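Local coordinates for protein pks18 (Mycobacterium tuberculosis, PDB 1TED) that probably builds tri- and tetraketide alpha-pyrones by extending medium- and long-chain aliphatic acyl-CoA starters with malonyl-CoA, working as a homodimer, at residues V114-D119 against I202-V207; G150-I155 against R167-F172. All coordinates share one frame; numbering follows the deposited sequence.

Interaction 1. Residues V114-D119 against I202-V207. With MYR (myristic acid), chain E.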
ATOM      1  N   VAL A 114      -1.228  12.233  12.378  1.00 30.23           N
ATOM      2  CA  VAL A 114      -1.222  11.418  13.589  1.00 29.88           C
ATOM      3  C   VAL A 114      -2.342  11.745  14.580  1.00 29.14           C
ATOM      4  O   VAL A 114      -3.148  10.880  14.916  1.00 29.09           O
ATOM      5  CB  VAL A 114       0.149  11.514  14.310  1.00 31.06           C
ATOM      6  CG1 VAL A 114       0.098  10.767  15.643  1.00 29.48           C
ATOM      7  CG2 VAL A 114       1.249  10.955  13.405  1.00 29.59           C
ATOM      8  N   PRO A 115      -2.399  12.996  15.069  1.00 28.55           N
ATOM      9  CA  PRO A 115      -3.444  13.395  16.024  1.00 28.03           C
ATOM     10  C   PRO A 115      -4.851  13.072  15.520  1.00 26.85           C
ATOM     11  O   PRO A 115      -5.679  12.520  16.248  1.00 26.28           O
ATOM     12  CB  PRO A 115      -3.232  14.903  16.155  1.00 26.98           C
ATOM     13  CG  PRO A 115      -1.781  15.059  15.911  1.00 27.74           C
ATOM     14  CD  PRO A 115      -1.503  14.126  14.773  1.00 27.40           C
ATOM     15  N   LEU A 116      -5.109  13.429  14.264  1.00 26.16           N
ATOM     16  CA  LEU A 116      -6.410  13.202  13.658  1.00 25.88           C
ATOM     17  C   LEU A 116      -6.765  11.729  13.486  1.00 25.04           C
ATOM     18  O   LEU A 116      -7.895  11.331  13.760  1.00 25.76           O
ATOM     19  CB  LEU A 116      -6.487  13.911  12.301  1.00 27.49           C
ATOM     20  CG  LEU A 116      -7.834  13.805  11.579  1.00 27.26           C
ATOM     21  CD1 LEU A 116      -8.928  14.437  12.425  1.00 24.87           C
ATOM     22  CD2 LEU A 116      -7.736  14.496  10.242  1.00 27.96           C
ATOM     23  N   ALA A 117      -5.807  10.925  13.029  1.00 25.23           N
ATOM     24  CA  ALA A 117      -6.050   9.494  12.821  1.00 25.27           C
ATOM     25  C   ALA A 117      -6.204   8.755  14.149  1.00 24.50           C
ATOM     26  O   ALA A 117      -7.033   7.858  14.268  1.00 25.63           O
ATOM     27  CB  ALA A 117      -4.917   8.871  11.992  1.00 23.59           C
ATOM     28  N   VAL A 118      -5.403   9.128  15.141  1.00 23.40           N
ATOM     29  CA  VAL A 118      -5.497   8.505  16.453  1.00 22.22           C
ATOM     30  C   VAL A 118      -6.875   8.812  17.046  1.00 22.13           C
ATOM     31  O   VAL A 118      -7.530   7.935  17.604  1.00 24.15           O
ATOM     32  CB  VAL A 118      -4.383   9.025  17.394  1.00 24.50           C
ATOM     33  CG1 VAL A 118      -4.670   8.619  18.844  1.00 21.71           C
ATOM     34  CG2 VAL A 118      -3.032   8.463  16.943  1.00 21.82           C
ATOM     35  N   ASP A 119      -7.327  10.049  16.898  0.50 20.33           N
ATOM     36  CA  ASP A 119      -8.625  10.433  17.424  0.50 20.51           C
ATOM     37  C   ASP A 119      -9.791   9.693  16.754  0.50 20.00           C
ATOM     38  O   ASP A 119     -10.640   9.120  17.435  0.50 16.67           O
ATOM     39  CB  ASP A 119      -8.798  11.951  17.296  0.50 23.96           C
ATOM     40  CG  ASP A 119     -10.220  12.415  17.590  1.00 28.82           C
ATOM     41  OD1 ASP A 119     -10.892  11.815  18.458  1.00 27.71           O
ATOM     42  OD2 ASP A 119     -10.656  13.401  16.958  1.00 32.93           O
ATOM     43  N   ILE A 202      -6.782   8.468   5.797  1.00 26.35           N
ATOM     44  CA  ILE A 202      -6.419   9.802   6.255  1.00 27.08           C
ATOM     45  C   ILE A 202      -5.921  10.591   5.055  1.00 27.31           C
ATOM     46  O   ILE A 202      -4.991  10.179   4.361  1.00 26.51           O
ATOM     47  CB  ILE A 202      -5.310   9.722   7.344  1.00 27.07           C
ATOM     48  CG1 ILE A 202      -4.795  11.120   7.691  1.00 28.81           C
ATOM     49  CG2 ILE A 202      -4.179   8.823   6.868  1.00 26.30           C
ATOM     50  CD1 ILE A 202      -5.698  11.899   8.629  1.00 28.15           C
ATOM     51  N   GLU A 203      -6.538  11.733   4.804  1.00 26.93           N
ATOM     52  CA  GLU A 203      -6.143  12.506   3.650  1.00 27.64           C
ATOM     53  C   GLU A 203      -5.928  13.965   4.016  1.00 28.62           C
ATOM     54  O   GLU A 203      -6.834  14.644   4.509  1.00 28.19           O
ATOM     55  CB  GLU A 203      -7.209  12.343   2.564  1.00 29.59           C
ATOM     56  CG  GLU A 203      -6.664  12.029   1.176  1.00 33.79           C
ATOM     57  CD  GLU A 203      -6.001  10.654   1.047  1.00 33.26           C
ATOM     58  OE1 GLU A 203      -6.710   9.627   1.134  1.00 34.81           O
ATOM     59  OE2 GLU A 203      -4.772  10.607   0.846  1.00 30.50           O
ATOM     60  N   LEU A 204      -4.704  14.427   3.791  1.00 28.63           N
ATOM     61  CA  LEU A 204      -4.314  15.797   4.091  1.00 30.55           C
ATOM     62  C   LEU A 204      -3.817  16.520   2.851  1.00 31.04           C
ATOM     63  O   LEU A 204      -2.609  16.643   2.628  1.00 31.98           O
ATOM     64  CB  LEU A 204      -3.217  15.807   5.157  1.00 31.16           C
ATOM     65  CG  LEU A 204      -3.671  15.939   6.609  1.00 33.82           C
ATOM     66  CD1 LEU A 204      -4.828  15.012   6.882  1.00 33.04           C
ATOM     67  CD2 LEU A 204      -2.491  15.644   7.534  1.00 36.36           C
ATOM     68  N   CYS A 205      -4.760  17.001   2.049  1.00 31.60           N
ATOM     69  CA  CYS A 205      -4.441  17.721   0.826  1.00 31.42           C
ATOM     70  C   CYS A 205      -3.818  19.097   1.096  1.00 31.63           C
ATOM     71  O   CYS A 205      -2.843  19.473   0.449  1.00 29.90           O
ATOM     72  CB  CYS A 205      -5.708  17.888  -0.028  1.00 31.71           C
ATOM     73  SG  CYS A 205      -6.468  16.343  -0.606  1.00 31.63           S
ATOM     74  N   SER A 206      -4.387  19.838   2.049  1.00 32.45           N
ATOM     75  CA  SER A 206      -3.906  21.179   2.387  1.00 32.68           C
ATOM     76  C   SER A 206      -2.392  21.229   2.556  1.00 32.55           C
ATOM     77  O   SER A 206      -1.759  22.254   2.310  1.00 32.82           O
ATOM     78  CB  SER A 206      -4.598  21.695   3.665  1.00 35.18           C
ATOM     79  OG  SER A 206      -4.199  20.991   4.835  1.00 36.14           O
ATOM     80  N   VAL A 207      -1.819  20.107   2.966  1.00 32.37           N
ATOM     81  CA  VAL A 207      -0.389  19.994   3.175  1.00 32.71           C
ATOM     82  C   VAL A 207       0.405  20.040   1.870  1.00 31.83           C
ATOM     83  O   VAL A 207       1.608  20.309   1.880  1.00 31.73           O
ATOM     84  CB  VAL A 207      -0.082  18.694   3.960  1.00 33.89           C
ATOM     85  CG1 VAL A 207       1.257  18.130   3.578  1.00 37.73           C
ATOM     86  CG2 VAL A 207      -0.100  18.990   5.436  1.00 34.51           C
TER
HETATM   87  C1  MYR E3045      -6.778  26.037  -0.914  1.00 54.00           C
HETATM   88  O1  MYR E3045      -7.584  26.527  -0.127  1.00 54.28           O
HETATM   89  O2  MYR E3045      -6.695  26.493  -2.055  1.00 54.78           O
HETATM   90  C2  MYR E3045      -5.883  24.874  -0.482  1.00 53.49           C
HETATM   91  C3  MYR E3045      -6.259  23.589  -1.223  1.00 51.31           C
HETATM   92  C4  MYR E3045      -5.386  22.416  -0.770  1.00 48.26           C
HETATM   93  C5  MYR E3045      -5.723  21.137  -1.540  1.00 45.41           C
HETATM   94  C6  MYR E3045      -5.393  21.246  -3.031  1.00 42.55           C
HETATM   95  C7  MYR E3045      -3.886  21.302  -3.304  1.00 40.21           C
HETATM   96  C8  MYR E3045      -3.185  19.984  -2.968  1.00 38.57           C
HETATM   97  C9  MYR E3045      -3.681  18.838  -3.851  1.00 38.26           C
HETATM   98  C10 MYR E3045      -3.075  17.507  -3.404  1.00 37.39           C
HETATM   99  C11 MYR E3045      -3.618  16.350  -4.245  1.00 39.06           C
HETATM  100  C12 MYR E3045      -3.056  15.010  -3.767  1.00 37.48           C
HETATM  101  C13 MYR E3045      -3.667  13.858  -4.567  1.00 38.37           C
HETATM  102  C14 MYR E3045      -3.145  12.507  -4.075  1.00 40.58           C
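Ile202, on the strand, meets Leu116, on the helix, through the last carbon of each chain. From CB, the Ile202 side chain divides: CG2 lies between the backbone N and the carbonyl carbon, while CG1 stands anti to the backbone N (chi1 172°) and carries CD1 toward the helix. There CD1 rests 3.7 Å from Leu116 CD2 and 4.1 Å from Leu116 CG, the two side chains crossing obliquely. Isoleucine suits its place because a beta-branched residue fits an extended strand and its longer arm still reaches the helix. Leucine suits the helix side because its CD2 methyl reaches Ile202 and, more loosely, Leu204, whose CD1 is 4.5 Å from that CD2. Alternation puts Ile202 and Leu204 on the helix-facing side of the strand, whereas Glu203 points away and binds Ser349, Ser143 and Thr144 instead. Cys228 of the adjoining strand 226-236 touches both Leu116 and Ile202, and Ala113, one turn before Ala117 on the helix, packs on Ile202 and Leu204.

Beyond Leu204 the chain bends and meets myristic acid: Cys205 CB lies 3.6 Å from C5 of the fatty acid, and Ser206 CA 3.7 Å from its C4. Helix 102-125 thus covers one face of the mixed sheet in the layered alpha/beta architecture of the thiolase fold, with Cys205 and Ser206, just along the chain, lying against the fatty acid.

Interaction 2. Residues G150-I155 against R167-F172; sequences GVDVAI and RVVVNF
Arg167 and Asp152 form the polar part of this contact, a salt bridge that ties the strand to the first turn of the helix. Arg167 NH1 donates to Asp152 OD2 at 2.9 Å with an N-H...O angle of 153°. The carboxylate oxygen sits at the edge of the guanidinium, close to its plane, and is met nearly along its C-O axis, although the two planes are turned 38° apart. Arginine fits here because its long chain can bend, at chi3, to turn the guanidinium toward the carboxylate; CD, lower in the chain, lies 3.5 Å from the same OD2. The short side chain of Asp152, with CG between the backbone N and the carbonyl carbon (chi1 67°), holds its carboxylate near the strand. The other terminal nitrogen of Arg167, NH2, bonds to Thr382 OG1 of the second subunit, so one side chain links helix, strand and dimer partner. In this buried setting the paired opposite charges probably offset much of the cost of desolvation.

The remaining contacts are van der Waals. Val169, beta-branched as suits a strand, sets its CG2 methyl 3.9 Å from Asp152 CG, the side chains crossing at about a right angle. Val153 CG2 approaches Arg167 NH1 obliquely at 3.8 Å, and this compact apolar residue also packs on Glu261 of the second subunit.

Helix 151-159 connects strands 135-142 and 166-171 in a beta-alpha-beta unit; the axes of 151-155 and 167-171 approach to 9.7 Å. Asp152 also touches Leu138 and Leu140 of strand 135-142, which pairs in parallel with 166-171, while Val151 meets Phe109, Ala113 and Ala117 of helix 102-125.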
ATOM      1  N   GLY A 150       5.252   5.437   9.701  1.00 32.77           N
ATOM      2  CA  GLY A 150       4.118   6.278   9.377  1.00 30.49           C
ATOM      3  C   GLY A 150       3.027   6.423  10.415  1.00 30.51           C
ATOM      4  O   GLY A 150       3.216   6.180  11.613  1.00 31.54           O
ATOM      5  N   VAL A 151       1.863   6.830   9.934  1.00 28.32           N
ATOM      6  CA  VAL A 151       0.705   7.027  10.780  1.00 27.69           C
ATOM      7  C   VAL A 151       0.226   5.711  11.378  1.00 27.74           C
ATOM      8  O   VAL A 151      -0.268   5.693  12.503  1.00 28.68           O
ATOM      9  CB  VAL A 151      -0.417   7.701   9.972  1.00 25.72           C
ATOM     10  CG1 VAL A 151      -1.668   7.852  10.804  1.00 22.93           C
ATOM     11  CG2 VAL A 151       0.070   9.058   9.496  1.00 23.48           C
ATOM     12  N   ASP A 152       0.393   4.610  10.643  1.00 29.17           N
ATOM     13  CA  ASP A 152      -0.027   3.294  11.141  1.00 30.11           C
ATOM     14  C   ASP A 152       0.709   2.894  12.429  1.00 29.85           C
ATOM     15  O   ASP A 152       0.085   2.436  13.393  1.00 30.22           O
ATOM     16  CB  ASP A 152       0.159   2.214  10.062  1.00 29.13           C
ATOM     17  CG  ASP A 152       1.618   1.952   9.719  1.00 30.88           C
ATOM     18  OD1 ASP A 152       2.359   2.908   9.390  1.00 29.88           O
ATOM     19  OD2 ASP A 152       2.020   0.767   9.761  1.00 31.81           O
ATOM     20  N   VAL A 153       2.026   3.072  12.453  1.00 29.42           N
ATOM     21  CA  VAL A 153       2.795   2.736  13.646  1.00 31.07           C
ATOM     22  C   VAL A 153       2.304   3.539  14.866  1.00 31.85           C
ATOM     23  O   VAL A 153       2.112   2.979  15.948  1.00 33.82           O
ATOM     24  CB  VAL A 153       4.307   3.000  13.434  1.00 29.11           C
ATOM     25  CG1 VAL A 153       5.047   2.869  14.740  1.00 28.18           C
ATOM     26  CG2 VAL A 153       4.869   2.010  12.424  1.00 28.54           C
ATOM     27  N   ALA A 154       2.090   4.840  14.686  1.00 31.44           N
ATOM     28  CA  ALA A 154       1.627   5.707  15.770  1.00 30.94           C
ATOM     29  C   ALA A 154       0.247   5.321  16.314  1.00 29.84           C
ATOM     30  O   ALA A 154      -0.025   5.509  17.496  1.00 28.17           O
ATOM     31  CB  ALA A 154       1.621   7.173  15.309  1.00 30.98           C
ATOM     32  N   ILE A 155      -0.625   4.797  15.456  1.00 30.85           N
ATOM     33  CA  ILE A 155      -1.955   4.372  15.883  1.00 28.10           C
ATOM     34  C   ILE A 155      -1.846   3.194  16.867  1.00 29.57           C
ATOM     35  O   ILE A 155      -2.464   3.191  17.936  1.00 28.69           O
ATOM     36  CB  ILE A 155      -2.820   3.947  14.669  1.00 27.19           C
ATOM     37  CG1 ILE A 155      -3.118   5.172  13.788  1.00 26.91           C
ATOM     38  CG2 ILE A 155      -4.111   3.308  15.151  1.00 26.95           C
ATOM     39  CD1 ILE A 155      -4.012   4.900  12.572  1.00 20.27           C
ATOM     40  N   ARG A 167      -0.122  -5.290   9.754  1.00 26.17           N
ATOM     41  CA  ARG A 167      -0.329  -3.970   9.174  1.00 26.64           C
ATOM     42  C   ARG A 167      -0.053  -3.943   7.684  1.00 27.72           C
ATOM     43  O   ARG A 167       0.854  -4.626   7.190  1.00 28.68           O
ATOM     44  CB  ARG A 167       0.548  -2.934   9.879  1.00 26.08           C
ATOM     45  CG  ARG A 167       0.091  -2.630  11.298  1.00 29.38           C
ATOM     46  CD  ARG A 167       1.052  -1.694  12.024  1.00 32.06           C
ATOM     47  NE  ARG A 167       2.277  -2.376  12.437  1.00 31.87           N
ATOM     48  CZ  ARG A 167       3.476  -2.168  11.901  1.00 32.57           C
ATOM     49  NH1 ARG A 167       3.632  -1.288  10.920  1.00 27.73           N
ATOM     50  NH2 ARG A 167       4.519  -2.855  12.348  1.00 31.33           N
ATOM     51  N   VAL A 168      -0.857  -3.152   6.979  1.00 27.87           N
ATOM     52  CA  VAL A 168      -0.744  -2.984   5.539  1.00 28.36           C
ATOM     53  C   VAL A 168      -0.982  -1.514   5.183  1.00 28.04           C
ATOM     54  O   VAL A 168      -2.019  -0.946   5.514  1.00 27.13           O
ATOM     55  CB  VAL A 168      -1.786  -3.854   4.798  1.00 29.70           C
ATOM     56  CG1 VAL A 168      -1.651  -3.665   3.288  1.00 30.73           C
ATOM     57  CG2 VAL A 168      -1.602  -5.314   5.172  1.00 29.05           C
ATOM     58  N   VAL A 169      -0.012  -0.897   4.518  1.00 28.59           N
ATOM     59  CA  VAL A 169      -0.153   0.498   4.122  1.00 29.24           C
ATOM     60  C   VAL A 169      -0.463   0.587   2.624  1.00 29.77           C
ATOM     61  O   VAL A 169       0.291   0.086   1.788  1.00 30.42           O
ATOM     62  CB  VAL A 169       1.125   1.298   4.449  1.00 27.42           C
ATOM     63  CG1 VAL A 169       1.001   2.728   3.965  1.00 28.39           C
ATOM     64  CG2 VAL A 169       1.354   1.290   5.933  1.00 26.80           C
ATOM     65  N   VAL A 170      -1.586   1.226   2.306  1.00 30.57           N
ATOM     66  CA  VAL A 170      -2.049   1.387   0.930  1.00 30.10           C
ATOM     67  C   VAL A 170      -1.926   2.824   0.447  1.00 29.47           C
ATOM     68  O   VAL A 170      -2.718   3.684   0.833  1.00 29.48           O
ATOM     69  CB  VAL A 170      -3.518   0.966   0.803  1.00 31.42           C
ATOM     70  CG1 VAL A 170      -4.005   1.190  -0.621  1.00 31.65           C
ATOM     71  CG2 VAL A 170      -3.666  -0.488   1.191  1.00 31.39           C
ATOM     72  N   ASN A 171      -0.942   3.064  -0.411  1.00 28.54           N
ATOM     73  CA  ASN A 171      -0.685   4.386  -0.953  1.00 29.82           C
ATOM     74  C   ASN A 171      -0.999   4.499  -2.445  1.00 29.80           C
ATOM     75  O   ASN A 171      -0.943   3.511  -3.185  1.00 28.96           O
ATOM     76  CB  ASN A 171       0.781   4.772  -0.732  1.00 32.92           C
ATOM     77  CG  ASN A 171       1.142   4.890   0.734  1.00 36.68           C
ATOM     78  OD1 ASN A 171       0.573   5.700   1.468  1.00 38.43           O
ATOM     79  ND2 ASN A 171       2.097   4.078   1.170  1.00 39.31           N
ATOM     80  N   PHE A 172      -1.329   5.719  -2.864  1.00 27.57           N
ATOM     81  CA  PHE A 172      -1.623   6.046  -4.257  1.00 26.97           C
ATOM     82  C   PHE A 172      -2.708   5.271  -4.993  1.00 27.52           C
ATOM     83  O   PHE A 172      -2.626   5.077  -6.213  1.00 27.94           O
ATOM     84  CB  PHE A 172      -0.330   6.023  -5.083  1.00 24.34           C
ATOM     85  CG  PHE A 172       0.302   7.381  -5.251  1.00 23.38           C
ATOM     86  CD1 PHE A 172      -0.095   8.450  -4.453  1.00 21.98           C
ATOM     87  CD2 PHE A 172       1.289   7.592  -6.207  1.00 23.63           C
ATOM     88  CE1 PHE A 172       0.480   9.712  -4.607  1.00 22.14           C
ATOM     89  CE2 PHE A 172       1.871   8.847  -6.371  1.00 23.27           C
ATOM     90  CZ  PHE A 172       1.463   9.910  -5.566  1.00 24.81           C
TER

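Interaction 1 and interaction 2 lie side by side on one mixed sheet, their centres 12 Å apart, and along the chain the second is nested within the loop that the first closes. Their helices meet directly: Ala117 CB packs 3.6 Å from Val151 CG1, and Val114 CG1 lies 3.9 Å from Ala154 CB, short side chains, two of them alanines, consistent with close packing of the two helices. Strand 135-142 runs between the strands of the two contacts. Their outlooks differ, since 202-207 reaches the myristic acid, whereas the side chain of Val169 is about 13 Å from it and 167-172 faces the second subunit. Both contacts lie away from Cys175, the probable nucleophile.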